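Local structure of ankyrin repeat family protein (Enterococcus faecalis, 3HRA) at residues Asn100-Tyr105 against Ile133-Asp138; Ala95-Asn100 against Asp128-Ile133; Phe139-Leu144 against Ile173-Gly178; Asn108-Ala113 against Leu124-Gly129. The protein is of unknown function but is built of ankyrin repeats, helical modules that in many other proteins serve as surfaces for binding partner proteins. All blocks are in the same frame, centred on the assembly; numbering follows the deposited sequence.

How the interactions relate
The four contacts follow the ankyrin stack along the chain. Interactions 1 and 2 lie on the same two interhelical loops, with centres about 11 Å apart, sharing Asn100 and Ile133; interaction 2 is at the start of each loop, interaction 1 further on. Interaction 4 joins the two helices between these loops and lies about 8 Å from interaction 2, centre to centre. Asn108 connects them: its ND2 is 3.1 Å from Glu131 OE1 and 3.6 Å from Phe135 CB of interaction 1. Interaction 3 repeats the loop pairing further along, its centre about 11 Å from that of interaction 1 and about 17 Å from that of interaction 4.

Interaction 1 (Asn100-Tyr105 against Ile133-Asp138); sequences NKHNRY and IDFQND
Asp138 curls over the carbonyl oxygen of Tyr105, and its own backbone makes the one direct hydrogen bond between the two loops. Asp138 N donates to Tyr105 O over 2.9 Å, nearly along the C=O axis, with an N-H...O angle of 159°. Going out along the side chain, CB lies 3.2 Å from Tyr105 O. CG, placed anti to the carbonyl carbon (chi1 -75°), stays beside the same oxygen. The carboxylate sits close by without bonding to it: OD1 and Tyr105 O are 3.4 Å apart, two acceptors that cannot satisfy each other directly, and OD2 lies slightly farther from Tyr105 O than OD1 does. Asp138 OD1 accepts a hydrogen bond from a water at 2.7 Å, and that water also donates to Arg104 O. Asn137 adds its CB, which packs 3.3 Å from Tyr105 O.

The other end of the contact is aromatic. His102 CE1 comes to 3.3 Å from Phe135 CZ, and ND1 is also near Phe135 CZ. The planes are inclined by 25°, but the rings are slid apart with centroids 5.0 Å from each other, so they barely overlap and this is no full stack. Phe135 reaches back to Ile111 of helix 110-115. Within the 100-105 loop, Asn103 OD1 accepts from Tyr105 N, an Asx turn that shapes the backbone just where Tyr105 O is presented. Besides the oblique aromatic contact, the loops are thus joined through acceptors: Asp138 N serves Tyr105 O, while the water lets Asp138 OD1 and Arg104 O be linked.

Interaction 2 (Ala95-Asn100 against Asp128-Ile133); sequences ATPDLN and DGREDI
Arg130 enters this contact with a left-handed backbone (phi 81°), at the point where the chain leaves helix 119-128, and from there its side chain spans the gap to Pro97. CG stands anti to the backbone N (chi1 -155°), and a bend at chi3 turns NE aside before the guanidinium. NH1 then reaches Pro97 O at 3.1 Å, but the N-H...O angle of 133° makes this a weak bond. NH2 sits beside the proline ring, 3.8 Å from Pro97 CD, while Thr96 CG2 meets the guanidinium at its edge, near its plane.

Leu99 packs along the aliphatic part of this arm. Its CD1 lies 3.8 Å from Arg130 CB and also near CG and CD, so one methyl packs against three successive methylenes of the arginine; the same CD1 comes to 3.5 Å from Arg130 O. The other branch turns to Glu131, with CD2 at 3.5 Å from OE2. That carboxylate oxygen is not left to the methyl alone, since OE2 is hydrogen-bonded to Tyr76 OH. In the first loop, Asp98 OD1 accepts from Asn100 N at 2.9 Å, an Asx turn just around Leu99.

The contact is therefore mainly aliphatic, with a single weak polar link. It joins the loop that follows helix 85-94 to the loop that follows helix 119-128. Asn66, from an earlier loop, bonds the backbone of Thr96 and Asp98, Tyr76, the partner of Glu131, belongs to helix 75-81, and Glu131 also packs against Leu125 of helix 119-128.

Interaction 3 (Phe139-Leu144 against Ile173-Gly178); sequences FGYTAL and IKDNSG
Asp175 packs against Tyr141 across the contact while its OD2 is gripped by three donors. Ser177 OG donates to it over 2.7 Å on the syn side, Ser177 N comes at 2.9 Å from the same face but higher above the carboxylate plane, and Arg179 N is the third. The bond from Ser177 N forms an Asx turn inside the type I turn from Asp175 to Gly178. CG of Asp175 lies between the backbone N and the carbonyl carbon (chi1 65°). The other oxygen, OD1, is hydrogen-bonded to Tyr184 OH of helix 181-188 and meets the Tyr141 ring at its edge, 3.1 Å from CE2. Ring and carboxylate run side by side, their planes 49° apart, and Phe139 CB covers one face of the ring.

The backbones meet at Gly140, whose CA is 4.0 Å from that of Asp175. Asn176 N donates to Phe139 O at 3.1 Å, and the Asp175 CA hydrogen points at Gly140 O, with CA and O 3.4 Å apart. Thr142 CG2 rests 3.9 Å from Ile173 CG2, while Thr142 OG1 caps helix 143-149 at Ile145 N. Glycine, then threonine as N-cap, then leucine in the helix's first turn follow the G-x-T-x-L pattern of ankyrin repeats, here paired with the next interhelical loop.

Interaction 4 (Asn108-Ala113 against Leu124-Gly129); sequences NALIPA and LLLEDG
Leu110 and Leu125 pass side by side, heading opposite ways, and this pair makes the core of the contact between helix 110-115 and helix 119-128, an antiparallel helix pair such as those that build ankyrin domains. Leu125 provides the probe. Its CG lies anti to the carbonyl carbon (chi1 -65°), and its CD1 is the atom that abuts the backbone of the other helix, 3.7 Å from Leu110 CA. Around this one methyl the segment 108-113 supplies three CB neighbours: Ala109 CB at 4.1 Å, Leu110 CB at the same distance, and Ala113 CB a little further off at 4.4 Å. Ala109 and Ala113 present only CB here, consistent with the close approach of Leu125 CD1 to the backbone at Leu110 CA.

Leu110 answers in the other direction. Its CG is anti to the backbone N (chi1 -178°), and its branches divide between two partners. CD1 runs back alongside Leu125, 4.2 Å from its CB, while CD2 meets Leu126 CD2 at 4.0 Å, the two side chains crossing at about a right angle. The packing is apolar and largely buried. Beyond the pair, Tyr76 of helix 75-81 touches both Ala109 and Leu125, Val122 of helix 119-128 touches Leu110 and Ala113, and Leu126 extends to Ile133 in the following loop.

The entry to the first helix is set by a capping bond: Asn108 OD1 accepts from Ile111 N at 2.9 Å with an almost straight N-H...O angle of 174°.

Interaction 1 (Asn100-Tyr105 against Ile133-Asp138)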
loop_
_atom_site.group_PDB
_atom_site.type_symbol
_atom_site.label_atom_id
_atom_site.label_comp_id
_atom_site.label_asym_id
_atom_site.label_seq_id
_atom_site.Cartn_x
_atom_site.Cartn_y
_atom_site.Cartn_z
ATOM N N ASN A 100 -9.994 -3.154 -7.873
ATOM C CA ASN A 100 -10.362 -4.564 -7.993
ATOM C C ASN A 100 -9.152 -5.501 -7.967
ATOM O O ASN A 100 -9.304 -6.733 -8.025
ATOM C CB ASN A 100 -11.208 -4.833 -9.238
ATOM C CG ASN A 100 -12.567 -4.190 -9.163
ATOM O OD1 ASN A 100 -13.237 -4.227 -8.124
ATOM N ND2 ASN A 100 -12.988 -3.586 -10.268
ATOM N N LYS A 101 -7.960 -4.919 -7.880
ATOM C CA LYS A 101 -6.736 -5.703 -7.713
ATOM C C LYS A 101 -6.310 -5.755 -6.241
ATOM O O LYS A 101 -6.217 -4.716 -5.580
ATOM C CB LYS A 101 -5.631 -5.142 -8.602
ATOM C CG LYS A 101 -5.947 -5.374 -10.093
ATOM C CD LYS A 101 -4.804 -5.048 -10.993
ATOM C CE LYS A 101 -5.099 -5.535 -12.405
ATOM N NZ LYS A 101 -4.024 -5.158 -13.370
ATOM N N HIS A 102 -6.095 -6.968 -5.722
ATOM C CA HIS A 102 -5.786 -7.154 -4.304
ATOM C C HIS A 102 -4.455 -7.881 -4.121
ATOM O O HIS A 102 -3.964 -8.556 -5.051
ATOM C CB HIS A 102 -6.912 -7.925 -3.602
ATOM C CG HIS A 102 -8.279 -7.389 -3.908
ATOM N ND1 HIS A 102 -8.691 -6.130 -3.529
ATOM C CD2 HIS A 102 -9.316 -7.938 -4.575
ATOM C CE1 HIS A 102 -9.922 -5.923 -3.957
ATOM N NE2 HIS A 102 -10.329 -7.008 -4.585
ATOM N N ASN A 103 -3.874 -7.749 -2.936
ATOM C CA ASN A 103 -2.587 -8.390 -2.655
ATOM C C ASN A 103 -2.744 -9.881 -2.421
ATOM O O ASN A 103 -3.843 -10.405 -2.573
ATOM C CB ASN A 103 -1.859 -7.695 -1.494
ATOM C CG ASN A 103 -2.611 -7.801 -0.175
ATOM O OD1 ASN A 103 -3.174 -8.830 0.144
ATOM N ND2 ASN A 103 -2.595 -6.736 0.604
ATOM N N ARG A 104 -1.652 -10.570 -2.075
ATOM C CA ARG A 104 -1.691 -12.018 -1.921
ATOM C C ARG A 104 -2.660 -12.511 -0.833
ATOM O O ARG A 104 -3.035 -13.687 -0.815
ATOM C CB ARG A 104 -0.291 -12.554 -1.617
ATOM C CG ARG A 104 0.181 -12.217 -0.223
ATOM C CD ARG A 104 1.676 -12.415 -0.071
ATOM N NE ARG A 104 2.116 -13.762 -0.439
ATOM C CZ ARG A 104 3.393 -14.145 -0.442
ATOM N NH1 ARG A 104 4.346 -13.277 -0.112
ATOM N NH2 ARG A 104 3.725 -15.382 -0.788
ATOM N N TYR A 105 -3.049 -11.632 0.079
ATOM C CA TYR A 105 -3.945 -12.033 1.170
ATOM C C TYR A 105 -5.351 -11.497 0.952
ATOM O O TYR A 105 -6.194 -11.551 1.846
ATOM C CB TYR A 105 -3.415 -11.560 2.525
ATOM C CG TYR A 105 -2.026 -12.060 2.813
ATOM C CD1 TYR A 105 -0.973 -11.174 2.985
ATOM C CD2 TYR A 105 -1.764 -13.426 2.886
ATOM C CE1 TYR A 105 0.322 -11.643 3.233
ATOM C CE2 TYR A 105 -0.494 -13.897 3.128
ATOM C CZ TYR A 105 0.540 -13.007 3.307
ATOM O OH TYR A 105 1.805 -13.490 3.555
ATOM N N ILE A 133 -12.748 2.055 3.809
ATOM C CA ILE A 133 -12.150 1.901 5.130
ATOM C C ILE A 133 -12.580 0.585 5.788
ATOM O O ILE A 133 -11.906 0.067 6.685
ATOM C CB ILE A 133 -12.496 3.126 6.018
ATOM C CG1 ILE A 133 -11.640 3.182 7.284
ATOM C CG2 ILE A 133 -13.993 3.163 6.359
ATOM C CD1 ILE A 133 -11.717 4.548 7.957
ATOM N N ASP A 134 -13.691 0.031 5.322
ATOM C CA ASP A 134 -14.244 -1.188 5.908
ATOM C C ASP A 134 -13.940 -2.445 5.081
ATOM O O ASP A 134 -14.530 -3.511 5.292
ATOM C CB ASP A 134 -15.757 -1.046 6.107
ATOM C CG ASP A 134 -16.124 0.014 7.142
ATOM O OD1 ASP A 134 -15.334 0.250 8.092
ATOM O OD2 ASP A 134 -17.225 0.619 7.007
ATOM N N PHE A 135 -13.004 -2.321 4.148
ATOM C CA PHE A 135 -12.664 -3.450 3.297
ATOM C C PHE A 135 -12.088 -4.565 4.159
ATOM O O PHE A 135 -11.468 -4.303 5.191
ATOM C CB PHE A 135 -11.634 -3.023 2.248
ATOM C CG PHE A 135 -11.406 -4.058 1.177
ATOM C CD1 PHE A 135 -12.353 -4.256 0.188
ATOM C CD2 PHE A 135 -10.253 -4.838 1.170
ATOM C CE1 PHE A 135 -12.152 -5.223 -0.812
ATOM C CE2 PHE A 135 -10.040 -5.792 0.177
ATOM C CZ PHE A 135 -10.993 -5.979 -0.814
ATOM N N GLN A 136 -12.323 -5.810 3.765
ATOM C CA GLN A 136 -11.783 -6.956 4.492
ATOM C C GLN A 136 -10.918 -7.823 3.604
ATOM O O GLN A 136 -11.223 -8.028 2.416
ATOM C CB GLN A 136 -12.918 -7.820 5.045
ATOM C CG GLN A 136 -13.660 -7.206 6.231
ATOM C CD GLN A 136 -14.862 -8.038 6.631
ATOM O OE1 GLN A 136 -14.812 -8.825 7.585
ATOM N NE2 GLN A 136 -15.951 -7.875 5.899
ATOM N N ASN A 137 -9.854 -8.368 4.177
ATOM C CA ASN A 137 -9.031 -9.331 3.444
ATOM C C ASN A 137 -9.518 -10.776 3.624
ATOM O O ASN A 137 -10.635 -10.998 4.123
ATOM C CB ASN A 137 -7.533 -9.164 3.755
ATOM C CG ASN A 137 -7.179 -9.378 5.239
ATOM O OD1 ASN A 137 -6.182 -8.828 5.720
ATOM N ND2 ASN A 137 -7.974 -10.161 5.957
ATOM N N ASP A 138 -8.702 -11.748 3.203
ATOM C CA ASP A 138 -9.127 -13.161 3.179
ATOM C C ASP A 138 -9.434 -13.715 4.563
ATOM O O ASP A 138 -10.175 -14.695 4.693
ATOM C CB ASP A 138 -8.078 -14.070 2.522
ATOM C CG ASP A 138 -8.047 -13.938 1.022
ATOM O OD1 ASP A 138 -7.105 -14.481 0.413
ATOM O OD2 ASP A 138 -8.954 -13.291 0.446
HETATM O O HOH W 1 -6.008 -14.028 -1.987
#

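Interaction 2 (Ala95-Asn100 against Asp128-Ile133)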
loop_
_atom_site.group_PDB
_atom_site.type_symbol
_atom_site.label_atom_id
_atom_site.label_comp_id
_atom_site.label_asym_id
_atom_site.label_seq_id
_atom_site.Cartn_x
_atom_site.Cartn_y
_atom_site.Cartn_z
ATOM N N ALA A 95 -1.957 9.029 -11.397
ATOM C CA ALA A 95 -2.359 7.740 -11.938
ATOM C C ALA A 95 -3.698 7.328 -11.343
ATOM O O ALA A 95 -4.250 8.021 -10.482
ATOM C CB ALA A 95 -1.284 6.693 -11.659
ATOM N N THR A 96 -4.227 6.199 -11.801
ATOM C CA THR A 96 -5.557 5.762 -11.378
ATOM C C THR A 96 -5.455 4.356 -10.802
ATOM O O THR A 96 -5.294 3.387 -11.536
ATOM C CB THR A 96 -6.577 5.752 -12.558
ATOM O OG1 THR A 96 -6.682 7.059 -13.134
ATOM C CG2 THR A 96 -7.971 5.290 -12.073
ATOM N N PRO A 97 -5.538 4.240 -9.476
ATOM C CA PRO A 97 -5.453 2.911 -8.847
ATOM C C PRO A 97 -6.634 2.041 -9.233
ATOM O O PRO A 97 -7.757 2.538 -9.375
ATOM C CB PRO A 97 -5.517 3.228 -7.348
ATOM C CG PRO A 97 -5.074 4.677 -7.237
ATOM C CD PRO A 97 -5.564 5.338 -8.494
ATOM N N ASP A 98 -6.373 0.754 -9.427
ATOM C CA ASP A 98 -7.419 -0.226 -9.740
ATOM C C ASP A 98 -7.811 -0.929 -8.448
ATOM O O ASP A 98 -7.083 -1.799 -7.960
ATOM C CB ASP A 98 -6.906 -1.256 -10.769
ATOM C CG ASP A 98 -7.987 -2.270 -11.205
ATOM O OD1 ASP A 98 -9.040 -2.376 -10.542
ATOM O OD2 ASP A 98 -7.761 -2.981 -12.213
ATOM N N LEU A 99 -8.968 -0.588 -7.898
ATOM C CA LEU A 99 -9.340 -1.153 -6.609
ATOM C C LEU A 99 -9.944 -2.566 -6.681
ATOM O O LEU A 99 -10.355 -3.125 -5.653
ATOM C CB LEU A 99 -10.252 -0.192 -5.837
ATOM C CG LEU A 99 -9.744 1.238 -5.625
ATOM C CD1 LEU A 99 -10.612 1.930 -4.595
ATOM C CD2 LEU A 99 -8.296 1.257 -5.194
ATOM N N ASN A 100 -9.994 -3.154 -7.873
ATOM C CA ASN A 100 -10.362 -4.564 -7.993
ATOM C C ASN A 100 -9.152 -5.501 -7.967
ATOM O O ASN A 100 -9.304 -6.733 -8.025
ATOM C CB ASN A 100 -11.208 -4.833 -9.238
ATOM C CG ASN A 100 -12.567 -4.190 -9.163
ATOM O OD1 ASN A 100 -13.237 -4.227 -8.124
ATOM N ND2 ASN A 100 -12.988 -3.586 -10.268
ATOM N N ASP A 128 -7.441 10.922 0.038
ATOM C CA ASP A 128 -7.594 10.949 -1.424
ATOM C C ASP A 128 -7.357 9.601 -2.117
ATOM O O ASP A 128 -6.818 9.556 -3.232
ATOM C CB ASP A 128 -6.680 12.018 -2.053
ATOM C CG ASP A 128 -7.199 13.449 -1.847
ATOM O OD1 ASP A 128 -8.427 13.681 -1.954
ATOM O OD2 ASP A 128 -6.366 14.342 -1.577
ATOM N N GLY A 129 -7.812 8.528 -1.478
ATOM C CA GLY A 129 -7.537 7.179 -1.936
ATOM C C GLY A 129 -8.667 6.366 -2.556
ATOM O O GLY A 129 -8.391 5.513 -3.406
ATOM N N ARG A 130 -9.915 6.598 -2.141
ATOM C CA ARG A 130 -11.056 5.854 -2.687
ATOM C C ARG A 130 -11.203 4.489 -2.013
ATOM O O ARG A 130 -12.248 3.832 -2.116
ATOM C CB ARG A 130 -10.892 5.690 -4.204
ATOM C CG ARG A 130 -12.190 5.489 -4.975
ATOM C CD ARG A 130 -11.889 5.106 -6.419
ATOM N NE ARG A 130 -10.863 5.960 -7.007
ATOM C CZ ARG A 130 -10.045 5.591 -7.994
ATOM N NH1 ARG A 130 -10.116 4.362 -8.505
ATOM N NH2 ARG A 130 -9.142 6.462 -8.462
ATOM N N GLU A 131 -10.144 4.067 -1.325
ATOM C CA GLU A 131 -10.145 2.819 -0.561
ATOM C C GLU A 131 -11.320 2.794 0.430
ATOM O O GLU A 131 -11.599 3.781 1.093
ATOM C CB GLU A 131 -8.829 2.677 0.213
ATOM C CG GLU A 131 -7.564 2.739 -0.658
ATOM C CD GLU A 131 -7.300 1.441 -1.382
ATOM O OE1 GLU A 131 -8.010 0.462 -1.080
ATOM O OE2 GLU A 131 -6.398 1.397 -2.259
ATOM N N ASP A 132 -12.015 1.663 0.506
ATOM C CA ASP A 132 -13.099 1.468 1.462
ATOM C C ASP A 132 -12.478 1.193 2.833
ATOM O O ASP A 132 -11.735 0.231 3.001
ATOM C CB ASP A 132 -13.937 0.276 0.990
ATOM C CG ASP A 132 -15.053 -0.101 1.949
ATOM O OD1 ASP A 132 -15.247 0.576 2.988
ATOM O OD2 ASP A 132 -15.736 -1.111 1.647
ATOM N N ILE A 133 -12.748 2.055 3.809
ATOM C CA ILE A 133 -12.150 1.901 5.130
ATOM C C ILE A 133 -12.580 0.585 5.788
ATOM O O ILE A 133 -11.906 0.067 6.685
ATOM C CB ILE A 133 -12.496 3.126 6.018
ATOM C CG1 ILE A 133 -11.640 3.182 7.284
ATOM C CG2 ILE A 133 -13.993 3.163 6.359
ATOM C CD1 ILE A 133 -11.717 4.548 7.957
#

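Interaction 3 (Phe139-Leu144 against Ile173-Gly178)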
loop_
_atom_site.group_PDB
_atom_site.type_symbol
_atom_site.label_atom_id
_atom_site.label_comp_id
_atom_site.label_asym_id
_atom_site.label_seq_id
_atom_site.Cartn_x
_atom_site.Cartn_y
_atom_site.Cartn_z
ATOM N N PHE A 139 -8.854 -13.084 5.581
ATOM C CA PHE A 139 -9.058 -13.475 6.965
ATOM C C PHE A 139 -10.250 -12.775 7.596
ATOM O O PHE A 139 -10.578 -13.059 8.743
ATOM C CB PHE A 139 -7.796 -13.190 7.798
ATOM C CG PHE A 139 -6.528 -13.628 7.128
ATOM C CD1 PHE A 139 -6.164 -14.968 7.115
ATOM C CD2 PHE A 139 -5.696 -12.706 6.515
ATOM C CE1 PHE A 139 -4.999 -15.382 6.494
ATOM C CE2 PHE A 139 -4.520 -13.118 5.884
ATOM C CZ PHE A 139 -4.173 -14.455 5.880
ATOM N N GLY A 140 -10.867 -11.843 6.867
ATOM C CA GLY A 140 -11.955 -11.041 7.405
ATOM C C GLY A 140 -11.456 -9.813 8.160
ATOM O O GLY A 140 -12.255 -9.065 8.742
ATOM N N TYR A 141 -10.143 -9.598 8.147
ATOM C CA TYR A 141 -9.548 -8.494 8.887
ATOM C C TYR A 141 -9.791 -7.197 8.144
ATOM O O TYR A 141 -9.647 -7.144 6.931
ATOM C CB TYR A 141 -8.026 -8.636 9.043
ATOM C CG TYR A 141 -7.530 -9.804 9.865
ATOM C CD1 TYR A 141 -6.251 -10.307 9.670
ATOM C CD2 TYR A 141 -8.330 -10.406 10.826
ATOM C CE1 TYR A 141 -5.777 -11.364 10.413
ATOM C CE2 TYR A 141 -7.858 -11.472 11.581
ATOM C CZ TYR A 141 -6.582 -11.943 11.372
ATOM O OH TYR A 141 -6.099 -13.003 12.113
ATOM N N THR A 142 -10.145 -6.162 8.896
ATOM C CA THR A 142 -10.148 -4.792 8.399
ATOM C C THR A 142 -8.839 -4.138 8.835
ATOM O O THR A 142 -8.077 -4.723 9.624
ATOM C CB THR A 142 -11.287 -3.969 9.033
ATOM O OG1 THR A 142 -11.139 -3.980 10.461
ATOM C CG2 THR A 142 -12.648 -4.555 8.660
ATOM N N ALA A 143 -8.608 -2.919 8.366
ATOM C CA ALA A 143 -7.449 -2.137 8.791
ATOM C C ALA A 143 -7.472 -1.957 10.300
ATOM O O ALA A 143 -6.442 -2.110 10.967
ATOM C CB ALA A 143 -7.419 -0.775 8.091
ATOM N N LEU A 144 -8.647 -1.657 10.844
ATOM C CA LEU A 144 -8.775 -1.496 12.288
ATOM C C LEU A 144 -8.401 -2.764 13.064
ATOM O O LEU A 144 -7.652 -2.705 14.049
ATOM C CB LEU A 144 -10.193 -1.073 12.648
ATOM C CG LEU A 144 -10.403 -0.771 14.124
ATOM C CD1 LEU A 144 -9.592 0.468 14.568
ATOM C CD2 LEU A 144 -11.905 -0.584 14.396
ATOM N N ILE A 173 -17.456 -4.671 12.789
ATOM C CA ILE A 173 -17.145 -5.739 11.830
ATOM C C ILE A 173 -16.384 -6.896 12.482
ATOM O O ILE A 173 -15.409 -6.681 13.188
ATOM C CB ILE A 173 -16.350 -5.199 10.616
ATOM C CG1 ILE A 173 -17.213 -4.192 9.846
ATOM C CG2 ILE A 173 -15.900 -6.351 9.705
ATOM C CD1 ILE A 173 -16.479 -3.382 8.759
ATOM N N LYS A 174 -16.845 -8.124 12.237
ATOM C CA LYS A 174 -16.190 -9.324 12.759
ATOM C C LYS A 174 -15.342 -9.991 11.688
ATOM O O LYS A 174 -15.746 -10.093 10.525
ATOM C CB LYS A 174 -17.228 -10.323 13.297
ATOM C CG LYS A 174 -17.971 -9.833 14.558
ATOM C CD LYS A 174 -19.108 -10.773 14.945
ATOM C CE LYS A 174 -19.799 -10.290 16.223
ATOM N NZ LYS A 174 -21.050 -11.049 16.513
ATOM N N ASP A 175 -14.153 -10.438 12.077
ATOM C CA ASP A 175 -13.333 -11.230 11.165
ATOM C C ASP A 175 -13.859 -12.657 11.067
ATOM O O ASP A 175 -14.935 -12.960 11.595
ATOM C CB ASP A 175 -11.840 -11.171 11.530
ATOM C CG ASP A 175 -11.510 -11.813 12.879
ATOM O OD1 ASP A 175 -10.422 -11.520 13.401
ATOM O OD2 ASP A 175 -12.307 -12.610 13.420
ATOM N N ASN A 176 -13.118 -13.525 10.378
ATOM C CA ASN A 176 -13.573 -14.892 10.119
ATOM C C ASN A 176 -13.618 -15.751 11.383
ATOM O O ASN A 176 -14.232 -16.823 11.382
ATOM C CB ASN A 176 -12.689 -15.576 9.071
ATOM C CG ASN A 176 -12.849 -14.987 7.678
ATOM O OD1 ASN A 176 -12.033 -15.251 6.786
ATOM N ND2 ASN A 176 -13.895 -14.198 7.476
ATOM N N SER A 177 -12.948 -15.301 12.446
ATOM C CA SER A 177 -13.018 -15.990 13.735
ATOM C C SER A 177 -14.147 -15.442 14.601
ATOM O O SER A 177 -14.354 -15.893 15.733
ATOM C CB SER A 177 -11.682 -15.901 14.485
ATOM O OG SER A 177 -11.460 -14.612 15.058
ATOM N N GLY A 178 -14.885 -14.464 14.081
ATOM C CA GLY A 178 -15.994 -13.885 14.826
ATOM C C GLY A 178 -15.604 -12.807 15.820
ATOM O O GLY A 178 -16.400 -12.432 16.680
#

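Interaction 4 (Asn108-Ala113 against Leu124-Gly129)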
loop_
_atom_site.group_PDB
_atom_site.type_symbol
_atom_site.label_atom_id
_atom_site.label_comp_id
_atom_site.label_asym_id
_atom_site.label_seq_id
_atom_site.Cartn_x
_atom_site.Cartn_y
_atom_site.Cartn_z
ATOM N N ASN A 108 -6.193 -4.726 0.376
ATOM C CA ASN A 108 -5.957 -3.538 -0.449
ATOM C C ASN A 108 -4.661 -2.826 -0.038
ATOM O O ASN A 108 -3.781 -3.440 0.567
ATOM C CB ASN A 108 -7.151 -2.586 -0.315
ATOM C CG ASN A 108 -7.428 -2.188 1.124
ATOM O OD1 ASN A 108 -6.680 -2.546 2.045
ATOM N ND2 ASN A 108 -8.521 -1.456 1.331
ATOM N N ALA A 109 -4.530 -1.539 -0.357
ATOM C CA ALA A 109 -3.350 -0.799 0.097
ATOM C C ALA A 109 -3.423 -0.342 1.558
ATOM O O ALA A 109 -2.392 -0.224 2.227
ATOM C CB ALA A 109 -3.047 0.388 -0.833
ATOM N N LEU A 110 -4.639 -0.116 2.052
ATOM C CA LEU A 110 -4.865 0.491 3.372
ATOM C C LEU A 110 -4.690 -0.486 4.550
ATOM O O LEU A 110 -4.125 -0.137 5.577
ATOM C CB LEU A 110 -6.265 1.117 3.395
ATOM C CG LEU A 110 -6.751 1.860 4.642
ATOM C CD1 LEU A 110 -5.761 2.906 5.085
ATOM C CD2 LEU A 110 -8.117 2.505 4.378
ATOM N N ILE A 111 -5.179 -1.714 4.399
ATOM C CA ILE A 111 -5.033 -2.705 5.460
ATOM C C ILE A 111 -3.575 -2.908 5.902
ATOM O O ILE A 111 -3.274 -2.769 7.080
ATOM C CB ILE A 111 -5.716 -4.040 5.107
ATOM C CG1 ILE A 111 -7.239 -3.833 5.025
ATOM C CG2 ILE A 111 -5.381 -5.084 6.159
ATOM C CD1 ILE A 111 -8.027 -5.062 4.508
ATOM N N PRO A 112 -2.666 -3.226 4.957
ATOM C CA PRO A 112 -1.258 -3.416 5.342
ATOM C C PRO A 112 -0.585 -2.108 5.768
ATOM O O PRO A 112 0.289 -2.136 6.623
ATOM C CB PRO A 112 -0.588 -3.966 4.072
ATOM C CG PRO A 112 -1.597 -3.894 2.984
ATOM C CD PRO A 112 -2.918 -3.467 3.523
ATOM N N ALA A 113 -0.969 -0.969 5.187
ATOM C CA ALA A 113 -0.410 0.306 5.645
ATOM C C ALA A 113 -0.673 0.488 7.139
ATOM O O ALA A 113 0.208 0.899 7.888
ATOM C CB ALA A 113 -0.990 1.473 4.857
ATOM N N LEU A 124 -3.000 9.526 3.847
ATOM C CA LEU A 124 -3.047 9.751 2.413
ATOM C C LEU A 124 -4.202 8.981 1.764
ATOM O O LEU A 124 -4.984 9.544 0.984
ATOM C CB LEU A 124 -1.722 9.296 1.808
ATOM C CG LEU A 124 -0.918 10.236 0.927
ATOM C CD1 LEU A 124 -0.871 11.626 1.512
ATOM C CD2 LEU A 124 0.490 9.652 0.765
ATOM N N LEU A 125 -4.316 7.694 2.087
ATOM C CA LEU A 125 -5.349 6.864 1.489
ATOM C C LEU A 125 -6.748 7.286 1.956
ATOM O O LEU A 125 -7.697 7.283 1.163
ATOM C CB LEU A 125 -5.092 5.385 1.775
ATOM C CG LEU A 125 -3.816 4.826 1.126
ATOM C CD1 LEU A 125 -3.405 3.539 1.826
ATOM C CD2 LEU A 125 -3.996 4.594 -0.379
ATOM N N LEU A 126 -6.870 7.647 3.232
ATOM C CA LEU A 126 -8.151 8.137 3.736
ATOM C C LEU A 126 -8.567 9.462 3.052
ATOM O O LEU A 126 -9.722 9.615 2.644
ATOM C CB LEU A 126 -8.130 8.269 5.260
ATOM C CG LEU A 126 -8.015 6.951 6.044
ATOM C CD1 LEU A 126 -7.890 7.206 7.536
ATOM C CD2 LEU A 126 -9.201 6.045 5.763
ATOM N N GLU A 127 -7.625 10.395 2.906
ATOM C CA GLU A 127 -7.907 11.706 2.308
ATOM C C GLU A 127 -8.256 11.628 0.826
ATOM O O GLU A 127 -9.251 12.211 0.392
ATOM C CB GLU A 127 -6.731 12.682 2.510
ATOM C CG GLU A 127 -6.421 13.002 3.966
ATOM C CD GLU A 127 -5.251 13.970 4.132
ATOM O OE1 GLU A 127 -4.658 14.395 3.106
ATOM O OE2 GLU A 127 -4.928 14.304 5.293
ATOM N N ASP A 128 -7.441 10.922 0.038
ATOM C CA ASP A 128 -7.594 10.949 -1.424
ATOM C C ASP A 128 -7.357 9.601 -2.117
ATOM O O ASP A 128 -6.818 9.556 -3.232
ATOM C CB ASP A 128 -6.680 12.018 -2.053
ATOM C CG ASP A 128 -7.199 13.449 -1.847
ATOM O OD1 ASP A 128 -8.427 13.681 -1.954
ATOM O OD2 ASP A 128 -6.366 14.342 -1.577
ATOM N N GLY A 129 -7.812 8.528 -1.478
ATOM C CA GLY A 129 -7.537 7.179 -1.936
ATOM C C GLY A 129 -8.667 6.366 -2.556
ATOM O O GLY A 129 -8.391 5.513 -3.406
#